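Local coordinates for protein putative phosphohistidine phosphatase, SixA (PDB 4HBZ) that probably removes phosphoryl groups by hydrolysis, perhaps from phosphohistidine, as a member of branch 1 of the histidine phosphatase superfamily, at residues V23-A29 with F154-A160; G53-R57 with A80-S84; V67-R73 with E92-G96; L102-V108 with W168-A172. All coordinates share one frame; numbering follows the deposited sequence. Where two conformers were deposited one is given.

Interaction 1: residues V23-A29 with F154-A160; sequences VLMRHAA and FAAGTFA
Leu24 and Ala160 make an antiparallel hydrogen-bonded pair between strands 20-26 and 159-164, with Leu24 N giving to Ala160 O at 2.9 Å. Met25, a selenomethionine, faces Phe159 in the next, non-hydrogen-bonded pair, their CB atoms 3.9 Å apart. Phe159 CG lies between its backbone N and carbonyl carbon (chi1 62°); in this setting ring atom Phe159 CD1 is 3.9 Å from Val23 CG1, the ring oblique to it. Beyond the strands, Phe154 and the type II turn Ala155-Thr158 together form the surface along which Arg26 lies. The extended arginine runs past Ala156 CA, sets its CB 3.7 Å from Phe154 CE1 at the ring edge, and ends with Phe154 O in the guanidinium plane, 2.8 Å from Arg26 NH1 (158°). Thr158 CG2 lies over one face of the Phe154 ring, 3.6 Å above its centre. Ala156 CB is a second bump, 3.3 Å from His27 O. Shortening Arg26 to an alanine is likely to leave Phe154 O without this donor and open a gap beside Ala156. Arg26 N gives to Thr158 O, so carbonyls before the turn and at its last residue grip both guanidinium and backbone, consistent with a held arginine in the family's Arg-His signature.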
loop_
_atom_site.group_PDB
_atom_site.type_symbol
_atom_site.label_atom_id
_atom_site.label_comp_id
_atom_site.label_asym_id
_atom_site.label_seq_id
_atom_site.Cartn_x
_atom_site.Cartn_y
_atom_site.Cartn_z
ATOM N N VAL A 23 -0.564 1.335 -4.608
ATOM C CA VAL A 23 0.334 0.309 -4.094
ATOM C C VAL A 23 0.207 0.340 -2.567
ATOM O O VAL A 23 0.435 1.399 -1.943
ATOM C CB VAL A 23 1.803 0.541 -4.481
ATOM C CG1 VAL A 23 2.642 -0.618 -3.954
ATOM C CG2 VAL A 23 1.919 0.632 -5.996
ATOM N N LEU A 24 -0.202 -0.776 -1.993
ATOM C CA LEU A 24 -0.351 -0.935 -0.569
ATOM C C LEU A 24 0.764 -1.822 -0.042
ATOM O O LEU A 24 0.780 -3.000 -0.374
ATOM C CB LEU A 24 -1.711 -1.505 -0.216
ATOM C CG LEU A 24 -2.960 -0.732 -0.576
ATOM C CD1 LEU A 24 -4.203 -1.486 -0.210
ATOM C CD2 LEU A 24 -2.886 0.665 0.064
HETATM N N MSE A 25 1.688 -1.281 0.752
HETATM C CA MSE A 25 2.874 -1.996 1.200
HETATM C C MSE A 25 2.880 -2.123 2.676
HETATM O O MSE A 25 2.720 -1.136 3.407
HETATM C CB MSE A 25 4.124 -1.244 0.708
HETATM C CG MSE A 25 5.369 -2.039 1.066
HETATM SE SE MSE A 25 6.930 -1.275 0.139
HETATM C CE MSE A 25 8.218 -2.712 0.642
ATOM N N ARG A 26 3.205 -3.320 3.133
ATOM C CA ARG A 26 3.542 -3.537 4.552
ATOM C C ARG A 26 5.054 -3.360 4.717
ATOM O O ARG A 26 5.843 -3.884 3.915
ATOM C CB ARG A 26 3.126 -4.957 4.978
ATOM C CG ARG A 26 3.494 -5.271 6.418
ATOM C CD ARG A 26 3.123 -6.692 6.765
ATOM N NE ARG A 26 3.441 -6.993 8.154
ATOM C CZ ARG A 26 3.237 -8.191 8.715
ATOM N NH1 ARG A 26 2.711 -9.175 8.048
ATOM N NH2 ARG A 26 3.491 -8.347 10.015
ATOM N N HIS A 27 5.460 -2.610 5.727
ATOM C CA HIS A 27 6.882 -2.410 5.986
ATOM C C HIS A 27 7.616 -3.753 6.040
ATOM O O HIS A 27 7.060 -4.789 6.413
ATOM C CB HIS A 27 7.133 -1.640 7.287
ATOM C CG HIS A 27 6.695 -2.359 8.506
ATOM N ND1 HIS A 27 7.415 -3.386 9.079
ATOM C CD2 HIS A 27 5.561 -2.226 9.250
ATOM C CE1 HIS A 27 6.743 -3.855 10.106
ATOM N NE2 HIS A 27 5.620 -3.165 10.239
ATOM N N ALA A 28 8.904 -3.662 5.765
ATOM C CA ALA A 28 9.770 -4.841 5.818
ATOM C C ALA A 28 10.126 -5.209 7.242
ATOM O O ALA A 28 9.801 -4.510 8.202
ATOM C CB ALA A 28 10.975 -4.628 4.962
ATOM N N ALA A 29 10.737 -6.374 7.397
ATOM C CA ALA A 29 10.964 -6.986 8.708
ATOM C C ALA A 29 11.791 -6.093 9.614
ATOM O O ALA A 29 12.814 -5.500 9.178
ATOM C CB ALA A 29 11.620 -8.336 8.543
ATOM N N PHE A 154 0.570 -12.045 3.590
ATOM C CA PHE A 154 0.980 -10.656 3.480
ATOM C C PHE A 154 2.053 -10.372 4.505
ATOM O O PHE A 154 1.918 -9.516 5.398
ATOM C CB PHE A 154 -0.264 -9.716 3.573
ATOM C CG PHE A 154 -0.150 -8.453 2.746
ATOM C CD1 PHE A 154 0.645 -7.404 3.149
ATOM C CD2 PHE A 154 -0.788 -8.346 1.540
ATOM C CE1 PHE A 154 0.785 -6.258 2.394
ATOM C CE2 PHE A 154 -0.666 -7.203 0.795
ATOM C CZ PHE A 154 0.121 -6.151 1.221
ATOM N N ALA A 155 3.200 -11.051 4.337
ATOM C CA ALA A 155 4.323 -10.905 5.264
ATOM C C ALA A 155 4.969 -9.542 5.152
ATOM O O ALA A 155 4.777 -8.841 4.178
ATOM C CB ALA A 155 5.369 -11.955 4.902
ATOM N N ALA A 156 5.762 -9.172 6.134
ATOM C CA ALA A 156 6.483 -7.928 6.130
ATOM C C ALA A 156 7.254 -7.764 4.815
ATOM O O ALA A 156 8.030 -8.637 4.413
ATOM C CB ALA A 156 7.463 -7.897 7.303
ATOM N N GLY A 157 7.040 -6.632 4.152
ATOM C CA GLY A 157 7.676 -6.322 2.878
ATOM C C GLY A 157 6.809 -6.554 1.662
ATOM O O GLY A 157 7.150 -6.133 0.550
ATOM N N THR A 158 5.667 -7.233 1.858
ATOM C CA THR A 158 4.732 -7.480 0.748
ATOM C C THR A 158 4.061 -6.232 0.277
ATOM O O THR A 158 3.812 -5.326 1.050
ATOM C CB THR A 158 3.648 -8.489 1.201
ATOM O OG1 THR A 158 4.275 -9.689 1.634
ATOM C CG2 THR A 158 2.655 -8.863 0.118
ATOM N N PHE A 159 3.794 -6.145 -1.010
ATOM C CA PHE A 159 2.895 -5.098 -1.483
ATOM C C PHE A 159 1.913 -5.636 -2.488
ATOM O O PHE A 159 2.136 -6.606 -3.172
ATOM C CB PHE A 159 3.665 -3.896 -2.062
ATOM C CG PHE A 159 4.524 -4.200 -3.266
ATOM C CD1 PHE A 159 4.012 -4.178 -4.556
ATOM C CD2 PHE A 159 5.873 -4.529 -3.066
ATOM C CE1 PHE A 159 4.827 -4.445 -5.641
ATOM C CE2 PHE A 159 6.669 -4.814 -4.146
ATOM C CZ PHE A 159 6.159 -4.742 -5.416
ATOM N N ALA A 160 0.757 -4.984 -2.508
ATOM C CA ALA A 160 -0.331 -5.226 -3.478
ATOM C C ALA A 160 -0.484 -4.041 -4.395
ATOM O O ALA A 160 -0.326 -2.875 -3.956
ATOM C CB ALA A 160 -1.649 -5.452 -2.745
HETATM O O HOH W 1 10.823 -8.059 5.059
#

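Interaction 2: residues G53-R57 with A80-S84; sequences GQWLR and ATGIS
Arg57 reaches from helix 43-59 to the carbonyl that ends helix 72-81: its NE donates to Thr81 O at 2.9 Å, and NH1 reaches the same oxygen at 3.2 Å. The two bonds differ in quality. The NE bond is nearly straight (163°) and lies in the carbonyl plane, whereas NH1 comes from above that plane at a more bent angle (138°). Both leave the guanidinium edge in its own plane, a side-on grip made possible by the bend of the arginine chain at chi3 (-77°). NH1 also gives to a water at 2.9 Å, and that water donates a hydrogen bond to Ala80 O, so two successive carbonyls at the helix end are served by one side chain. Thr81 O receives further, weaker help from Gly53 CA in a C-H...O contact of 3.4 Å. That closeness depends on Gly53 having no side chain, since a CB there would run into Thr81 O. Thr81 OG1 is satisfied within its own neighbourhood: it accepts from Ile83 N at 3.2 Å, an ST turn, and is hydrogen-bonded to Leu78 O. Gly82, with positive phi, leads the chain out of the helix between Thr81 and Ile83. Beside the polar pairs, Leu56 CD1 and Ile83 CD1 touch at 3.9 Å, the side chains crossing at about a right angle. Ile83 leans further on Val63, and Ala80 on Ala49 and Thr50. Elsewhere on helix 43-59, Trp55 packs on Phe159 and strand 177-182, while both helices reach Met25 through Ala52 and Thr77, placing them together on that face of the sheet.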
loop_
_atom_site.group_PDB
_atom_site.type_symbol
_atom_site.label_atom_id
_atom_site.label_comp_id
_atom_site.label_asym_id
_atom_site.label_seq_id
_atom_site.Cartn_x
_atom_site.Cartn_y
_atom_site.Cartn_z
ATOM N N GLY A 53 11.541 -1.986 -3.870
ATOM C CA GLY A 53 11.757 -0.731 -4.620
ATOM C C GLY A 53 12.211 -0.900 -6.051
ATOM O O GLY A 53 11.797 -0.208 -6.984
ATOM N N GLN A 54 13.163 -1.815 -6.231
ATOM C CA GLN A 54 13.676 -2.111 -7.553
ATOM C C GLN A 54 12.589 -2.624 -8.477
ATOM O O GLN A 54 12.516 -2.269 -9.649
ATOM C CB GLN A 54 14.860 -3.087 -7.433
ATOM C CG GLN A 54 16.090 -2.356 -6.864
ATOM C CD GLN A 54 17.216 -3.277 -6.454
ATOM O OE1 GLN A 54 17.079 -4.500 -6.563
ATOM N NE2 GLN A 54 18.303 -2.734 -5.971
ATOM N N TRP A 55 11.716 -3.481 -7.950
ATOM C CA TRP A 55 10.586 -4.011 -8.707
ATOM C C TRP A 55 9.635 -2.906 -9.065
ATOM O O TRP A 55 9.288 -2.749 -10.225
ATOM C CB TRP A 55 9.868 -5.127 -7.937
ATOM C CG TRP A 55 8.878 -5.851 -8.845
ATOM C CD1 TRP A 55 9.104 -6.995 -9.467
ATOM C CD2 TRP A 55 7.550 -5.455 -9.156
ATOM N NE1 TRP A 55 8.024 -7.340 -10.209
ATOM C CE2 TRP A 55 7.037 -6.426 -10.016
ATOM C CE3 TRP A 55 6.751 -4.387 -8.805
ATOM C CZ2 TRP A 55 5.733 -6.322 -10.557
ATOM C CZ3 TRP A 55 5.465 -4.297 -9.334
ATOM C CH2 TRP A 55 5.002 -5.264 -10.199
ATOM N N LEU A 56 9.245 -2.103 -8.089
ATOM C CA LEU A 56 8.299 -0.984 -8.315
ATOM C C LEU A 56 8.834 -0.019 -9.360
ATOM O O LEU A 56 8.095 0.353 -10.272
ATOM C CB LEU A 56 8.028 -0.234 -7.011
ATOM C CG LEU A 56 7.168 -1.012 -6.003
ATOM C CD1 LEU A 56 7.256 -0.370 -4.624
ATOM C CD2 LEU A 56 5.736 -1.161 -6.479
ATOM N N ARG A 57 10.107 0.366 -9.246
ATOM C CA ARG A 57 10.670 1.322 -10.196
ATOM C C ARG A 57 10.889 0.736 -11.594
ATOM O O ARG A 57 11.005 1.467 -12.567
ATOM C CB ARG A 57 11.954 1.936 -9.648
ATOM C CG ARG A 57 11.685 2.834 -8.451
ATOM C CD ARG A 57 12.924 3.489 -7.902
ATOM N NE ARG A 57 13.758 2.599 -7.091
ATOM C CZ ARG A 57 14.848 1.963 -7.474
ATOM N NH1 ARG A 57 15.498 1.214 -6.583
ATOM N NH2 ARG A 57 15.335 2.100 -8.691
ATOM N N ALA A 80 14.611 2.679 1.672
ATOM C CA ALA A 80 15.300 1.574 0.980
ATOM C C ALA A 80 14.768 1.330 -0.437
ATOM O O ALA A 80 15.468 0.758 -1.277
ATOM C CB ALA A 80 15.239 0.284 1.791
ATOM N N THR A 81 13.525 1.723 -0.703
ATOM C CA THR A 81 12.950 1.545 -2.031
ATOM C C THR A 81 13.594 2.411 -3.056
ATOM O O THR A 81 13.470 2.151 -4.265
ATOM C CB THR A 81 11.415 1.833 -2.104
ATOM O OG1 THR A 81 11.197 3.230 -1.904
ATOM C CG2 THR A 81 10.598 1.020 -1.211
ATOM N N GLY A 82 14.218 3.505 -2.642
ATOM C CA GLY A 82 14.794 4.425 -3.585
ATOM C C GLY A 82 13.825 5.294 -4.371
ATOM O O GLY A 82 14.243 5.966 -5.338
ATOM N N ILE A 83 12.543 5.241 -4.007
ATOM C CA ILE A 83 11.517 6.063 -4.600
ATOM C C ILE A 83 11.601 7.497 -4.103
ATOM O O ILE A 83 11.570 7.733 -2.882
ATOM C CB ILE A 83 10.167 5.418 -4.306
ATOM C CG1 ILE A 83 10.053 4.068 -5.066
ATOM C CG2 ILE A 83 8.978 6.314 -4.722
ATOM C CD1 ILE A 83 8.913 3.171 -4.626
ATOM N N SER A 84 11.734 8.418 -5.051
ATOM C CA SER A 84 11.762 9.845 -4.802
ATOM C C SER A 84 10.390 10.327 -5.253
ATOM O O SER A 84 10.029 10.252 -6.438
ATOM C CB SER A 84 12.908 10.499 -5.600
ATOM O OG SER A 84 12.964 11.899 -5.396
HETATM O O HOH W 2 15.500 -0.104 -3.951
#

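Interaction 3: residues V67-R73 with E92-G96; sequences VCSTAAR and ELYGG
Leu93 packs against the end of strand 65-69, its CD2 lying 3.7 Å from Val67 CG1 as the two side chains cross at about a right angle. Its CB meets Ser69 CA, also at 3.7 Å. The next residue, Tyr94, continues along the turn into helix 72-81: Tyr94 CB lies 3.5 Å from Ser69 OG, and CD1 is 3.9 Å from Ala71 CB. Farther out, Arg73 NH2 stands at the edge of the Tyr94 ring, 4.2 Å from CE1, with guanidinium and ring planes 81° apart. Tyr94 points there because its CG is anti to the backbone N (chi1 179°). In the second shell, Ser69 OG accepts from Ala71 N at 3.3 Å in an ST turn and is hydrogen-bonded to His120 NE2. A valine replacing Ser69 is likely to deprive Ala71 N and His120 NE2 of this mate and let the imidazole turn more freely. Asp36 OD2 joins the outer end, by a salt bridge to Arg73 NH2 and a hydrogen bond with Tyr94 OH, while His37 meets Tyr94 edge-to-face. The contact thus changes from apolar at Val67 to polar at Arg73. Arg73 and His120 lie beside His27, an arrangement consistent with the phosphate pocket of this family; Asp36 would then hold Arg73, and Ser69 would hold His120, from its second shell.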
loop_
_atom_site.group_PDB
_atom_site.type_symbol
_atom_site.label_atom_id
_atom_site.label_comp_id
_atom_site.label_asym_id
_atom_site.label_seq_id
_atom_site.Cartn_x
_atom_site.Cartn_y
_atom_site.Cartn_z
ATOM N N VAL A 67 2.134 7.981 1.029
ATOM C CA VAL A 67 1.565 8.182 2.385
ATOM C C VAL A 67 2.255 7.128 3.258
ATOM O O VAL A 67 2.171 5.907 2.964
ATOM C CB VAL A 67 0.037 8.060 2.443
ATOM C CG1 VAL A 67 -0.448 8.558 3.790
ATOM C CG2 VAL A 67 -0.633 8.829 1.274
ATOM N N CYS A 68 2.937 7.560 4.325
ATOM C CA CYS A 68 3.804 6.681 5.079
ATOM C C CYS A 68 3.613 6.838 6.581
ATOM O O CYS A 68 3.592 7.943 7.079
ATOM C CB CYS A 68 5.257 6.997 4.716
ATOM S SG CYS A 68 6.515 5.859 5.367
ATOM N N SER A 69 3.474 5.726 7.287
ATOM C CA SER A 69 3.521 5.745 8.748
ATOM C C SER A 69 4.807 6.401 9.255
ATOM O O SER A 69 5.881 6.258 8.680
ATOM C CB SER A 69 3.455 4.315 9.265
ATOM O OG SER A 69 3.702 4.255 10.636
ATOM N N THR A 70 4.691 7.097 10.375
ATOM C CA THR A 70 5.812 7.793 10.989
ATOM C C THR A 70 6.803 6.854 11.694
ATOM O O THR A 70 7.892 7.276 12.066
ATOM C CB THR A 70 5.318 8.829 11.977
ATOM O OG1 THR A 70 4.380 8.190 12.865
ATOM C CG2 THR A 70 4.660 10.021 11.221
ATOM N N ALA A 71 6.457 5.576 11.852
ATOM C CA ALA A 71 7.356 4.635 12.527
ATOM C C ALA A 71 8.702 4.579 11.773
ATOM O O ALA A 71 8.742 4.682 10.520
ATOM C CB ALA A 71 6.763 3.259 12.605
ATOM N N ALA A 72 9.773 4.348 12.504
ATOM C CA ALA A 72 11.108 4.173 11.869
ATOM C C ALA A 72 11.056 3.087 10.773
ATOM O O ALA A 72 11.608 3.243 9.707
ATOM C CB ALA A 72 12.175 3.867 12.887
ATOM N N ARG A 73 10.384 1.979 11.035
ATOM C CA ARG A 73 10.446 0.859 10.120
ATOM C C ARG A 73 9.759 1.095 8.805
ATOM O O ARG A 73 10.184 0.585 7.757
ATOM C CB ARG A 73 9.942 -0.430 10.790
ATOM C CG ARG A 73 8.486 -0.403 11.302
ATOM C CD ARG A 73 8.272 -1.583 12.241
ATOM N NE ARG A 73 6.952 -1.663 12.874
ATOM C CZ ARG A 73 6.642 -1.117 14.062
ATOM N NH1 ARG A 73 7.457 -0.246 14.685
ATOM N NH2 ARG A 73 5.493 -1.415 14.637
ATOM N N GLU A 92 -1.460 8.880 11.696
ATOM C CA GLU A 92 -2.684 8.119 11.451
ATOM C C GLU A 92 -2.394 6.748 10.869
ATOM O O GLU A 92 -3.163 5.821 11.107
ATOM C CB GLU A 92 -3.643 8.869 10.527
ATOM C CG GLU A 92 -4.210 10.204 11.080
ATOM C CD GLU A 92 -3.287 11.409 11.007
ATOM O OE1 GLU A 92 -2.082 11.347 10.689
ATOM O OE2 GLU A 92 -3.804 12.498 11.343
ATOM N N LEU A 93 -1.269 6.569 10.159
ATOM C CA LEU A 93 -0.934 5.277 9.568
ATOM C C LEU A 93 -0.224 4.370 10.558
ATOM O O LEU A 93 -0.019 3.207 10.252
ATOM C CB LEU A 93 -0.119 5.426 8.302
ATOM C CG LEU A 93 -0.851 5.468 6.967
ATOM C CD1 LEU A 93 -1.893 6.568 6.914
ATOM C CD2 LEU A 93 0.098 5.539 5.789
ATOM N N TYR A 94 0.151 4.880 11.726
ATOM C CA TYR A 94 0.765 4.072 12.789
ATOM C C TYR A 94 -0.367 3.583 13.705
ATOM O O TYR A 94 -0.668 4.152 14.729
ATOM C CB TYR A 94 1.813 4.875 13.532
ATOM C CG TYR A 94 2.475 4.117 14.663
ATOM C CD1 TYR A 94 3.288 3.023 14.421
ATOM C CD2 TYR A 94 2.324 4.534 15.989
ATOM C CE1 TYR A 94 3.922 2.361 15.412
ATOM C CE2 TYR A 94 2.965 3.860 17.017
ATOM C CZ TYR A 94 3.753 2.742 16.701
ATOM O OH TYR A 94 4.402 2.118 17.766
ATOM N N GLY A 95 -0.999 2.506 13.275
ATOM C CA GLY A 95 -2.108 1.916 14.000
ATOM C C GLY A 95 -3.481 2.285 13.551
ATOM O O GLY A 95 -4.458 1.766 14.085
ATOM N N GLY A 96 -3.613 3.159 12.544
ATOM C CA GLY A 96 -4.896 3.424 11.971
ATOM C C GLY A 96 -5.515 2.199 11.323
ATOM O O GLY A 96 -4.821 1.239 10.998
#

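Interaction 4: residues L102-V108 with W168-A172; sequences LAEVAAV and WADLA
The C-terminal end of helix 98-106 meets the 3-10 turn and short helix of residues 168-174 through Val105, Val108, Trp168 and Leu171, on the helical layer that covers the Leu24 face of the sheet. Two valines meet Trp168 from the same side of its ring plane. Val108 CG2 sits over the indole face, 4.0 Å from the centroid of the five-membered ring and 27° off its normal, a CH-pi contact. With CG1 anti to the carbonyl carbon (chi1 -58°), CG2 takes the position between that carbon and the backbone N, which brings it there. Val105 CG1 approaches obliquely, 3.6 Å from Trp168 CE3. The same methyl group touches Leu171 CD2, also at 3.6 Å, so one methyl of Val105 touches both the indole and the leucine. One helical turn earlier, the two methyls of Leu102 divide between neighbours on the short helix: CD2 meets Leu171 CD2 at 3.7 Å, and CD1 meets Ala172 CB at 4.0 Å. The backbones come closest at Ala106 and Ala169, their CA atoms 4.0 Å apart, and Ala106 CA also makes a C-H...O contact to Trp168 O at 3.5 Å. No direct hydrogen bond joins the two segments. Instead a water donates both to Leu102 O and to Trp168 O, linking the two carbonyls. The indole NE1 has its own partner in Ala112 O, which fixes the turn of the ring. Beneath run strands 114-119 and 20-26: Val105 rests on Val117, Val108 on Val115, and Trp168 and Leu171 on Leu22. Helix 123-138 closes the side at Leu102 and Leu171 through Leu131.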
loop_
_atom_site.group_PDB
_atom_site.type_symbol
_atom_site.label_atom_id
_atom_site.label_comp_id
_atom_site.label_asym_id
_atom_site.label_seq_id
_atom_site.Cartn_x
_atom_site.Cartn_y
_atom_site.Cartn_z
ATOM N N LEU A 102 -7.722 5.005 4.151
ATOM C CA LEU A 102 -8.431 5.493 2.993
ATOM C C LEU A 102 -8.671 6.993 3.049
ATOM O O LEU A 102 -8.600 7.660 2.012
ATOM C CB LEU A 102 -9.715 4.731 2.745
ATOM C CG LEU A 102 -9.536 3.243 2.378
ATOM C CD1 LEU A 102 -10.890 2.603 2.203
ATOM C CD2 LEU A 102 -8.721 3.051 1.108
ATOM N N ALA A 103 -8.950 7.568 4.227
ATOM C CA ALA A 103 -9.070 9.004 4.343
ATOM C C ALA A 103 -7.804 9.710 3.945
ATOM O O ALA A 103 -7.860 10.800 3.354
ATOM C CB ALA A 103 -9.475 9.382 5.753
ATOM N N GLU A 104 -6.649 9.153 4.290
ATOM C CA GLU A 104 -5.391 9.786 3.912
ATOM C C GLU A 104 -5.135 9.638 2.401
ATOM O O GLU A 104 -4.682 10.598 1.781
ATOM C CB GLU A 104 -4.216 9.188 4.660
ATOM C CG GLU A 104 -4.231 9.497 6.138
ATOM C CD GLU A 104 -4.158 10.976 6.457
ATOM O OE1 GLU A 104 -3.555 11.762 5.702
ATOM O OE2 GLU A 104 -4.707 11.335 7.517
ATOM N N VAL A 105 -5.426 8.468 1.808
ATOM C CA VAL A 105 -5.305 8.323 0.338
ATOM C C VAL A 105 -6.244 9.309 -0.357
ATOM O O VAL A 105 -5.888 9.951 -1.349
ATOM C CB VAL A 105 -5.531 6.888 -0.099
ATOM C CG1 VAL A 105 -5.541 6.833 -1.612
ATOM C CG2 VAL A 105 -4.432 6.001 0.475
ATOM N N ALA A 106 -7.425 9.481 0.200
ATOM C CA ALA A 106 -8.388 10.406 -0.410
ATOM C C ALA A 106 -7.961 11.837 -0.460
ATOM O O ALA A 106 -8.437 12.631 -1.284
ATOM C CB ALA A 106 -9.694 10.342 0.354
ATOM N N ALA A 107 -7.038 12.234 0.405
ATOM C CA ALA A 107 -6.553 13.579 0.522
ATOM C C ALA A 107 -5.327 13.930 -0.377
ATOM O O ALA A 107 -4.912 15.100 -0.391
ATOM C CB ALA A 107 -6.248 13.900 2.006
ATOM N N VAL A 108 -4.757 12.934 -1.072
ATOM C CA VAL A 108 -3.585 13.193 -1.911
ATOM C C VAL A 108 -3.962 14.129 -3.068
ATOM O O VAL A 108 -5.155 14.289 -3.429
ATOM C CB VAL A 108 -2.963 11.890 -2.508
ATOM C CG1 VAL A 108 -2.578 10.973 -1.364
ATOM C CG2 VAL A 108 -3.827 11.241 -3.535
ATOM N N TRP A 168 -9.240 9.585 -6.422
ATOM C CA TRP A 168 -8.757 9.211 -5.101
ATOM C C TRP A 168 -9.760 9.490 -3.980
ATOM O O TRP A 168 -9.876 8.678 -3.051
ATOM C CB TRP A 168 -7.395 9.847 -4.766
ATOM C CG TRP A 168 -6.284 9.384 -5.651
ATOM C CD1 TRP A 168 -5.587 10.124 -6.518
ATOM C CD2 TRP A 168 -5.803 8.018 -5.776
ATOM N NE1 TRP A 168 -4.645 9.333 -7.154
ATOM C CE2 TRP A 168 -4.767 8.034 -6.740
ATOM C CE3 TRP A 168 -6.147 6.819 -5.185
ATOM C CZ2 TRP A 168 -4.040 6.876 -7.046
ATOM C CZ3 TRP A 168 -5.443 5.657 -5.527
ATOM C CH2 TRP A 168 -4.418 5.713 -6.450
ATOM N N ALA A 169 -10.450 10.624 -4.033
ATOM C CA ALA A 169 -11.365 10.963 -2.988
ATOM C C ALA A 169 -12.500 9.918 -2.836
ATOM O O ALA A 169 -13.096 9.747 -1.755
ATOM C CB ALA A 169 -11.914 12.348 -3.212
ATOM N N ASP A 170 -12.778 9.219 -3.949
ATOM C CA ASP A 170 -13.913 8.322 -4.021
ATOM C C ASP A 170 -13.515 6.866 -3.803
ATOM O O ASP A 170 -14.323 6.005 -3.986
ATOM C CB ASP A 170 -14.550 8.452 -5.422
ATOM C CG ASP A 170 -15.239 9.822 -5.645
ATOM O OD1 ASP A 170 -15.504 10.481 -4.635
ATOM O OD2 ASP A 170 -15.587 10.123 -6.780
ATOM N N LEU A 171 -12.264 6.612 -3.433
ATOM C CA LEU A 171 -11.762 5.253 -3.377
ATOM C C LEU A 171 -12.576 4.323 -2.525
ATOM O O LEU A 171 -12.814 3.161 -2.897
ATOM C CB LEU A 171 -10.264 5.300 -2.989
ATOM C CG LEU A 171 -9.492 4.039 -2.927
ATOM C CD1 LEU A 171 -9.380 3.332 -4.252
ATOM C CD2 LEU A 171 -8.114 4.357 -2.349
ATOM N N ALA A 172 -13.049 4.765 -1.377
ATOM C CA ALA A 172 -13.820 3.906 -0.531
ATOM C C ALA A 172 -15.099 3.412 -1.202
ATOM O O ALA A 172 -15.474 2.251 -1.031
ATOM C CB ALA A 172 -14.109 4.573 0.797
HETATM O O HOH W 3 -9.687 7.214 -0.425
#

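In the fold
From the N terminus, strand 20-26 opens interaction 1, which closes only at 154-160 after a 124-residue excursion. Within that excursion, interaction 2 ties helix 43-59 to the end of helix 72-81, and interaction 3 joins strand 65-69 to the loop before helix 98-106; these two cross, since their segments alternate. Interaction 4 opens after both have closed, in helix 98-106, and ends at 168-172, thereby crossing interaction 1. Spatially, Phe159 on Trp55 and Leu56 connects interactions 1 and 2, His27 beside Arg73 brings 1 and 3 together, and Val67 against Val108 joins 3 to 4. Helices on both sheet faces are thus linked to the central strands.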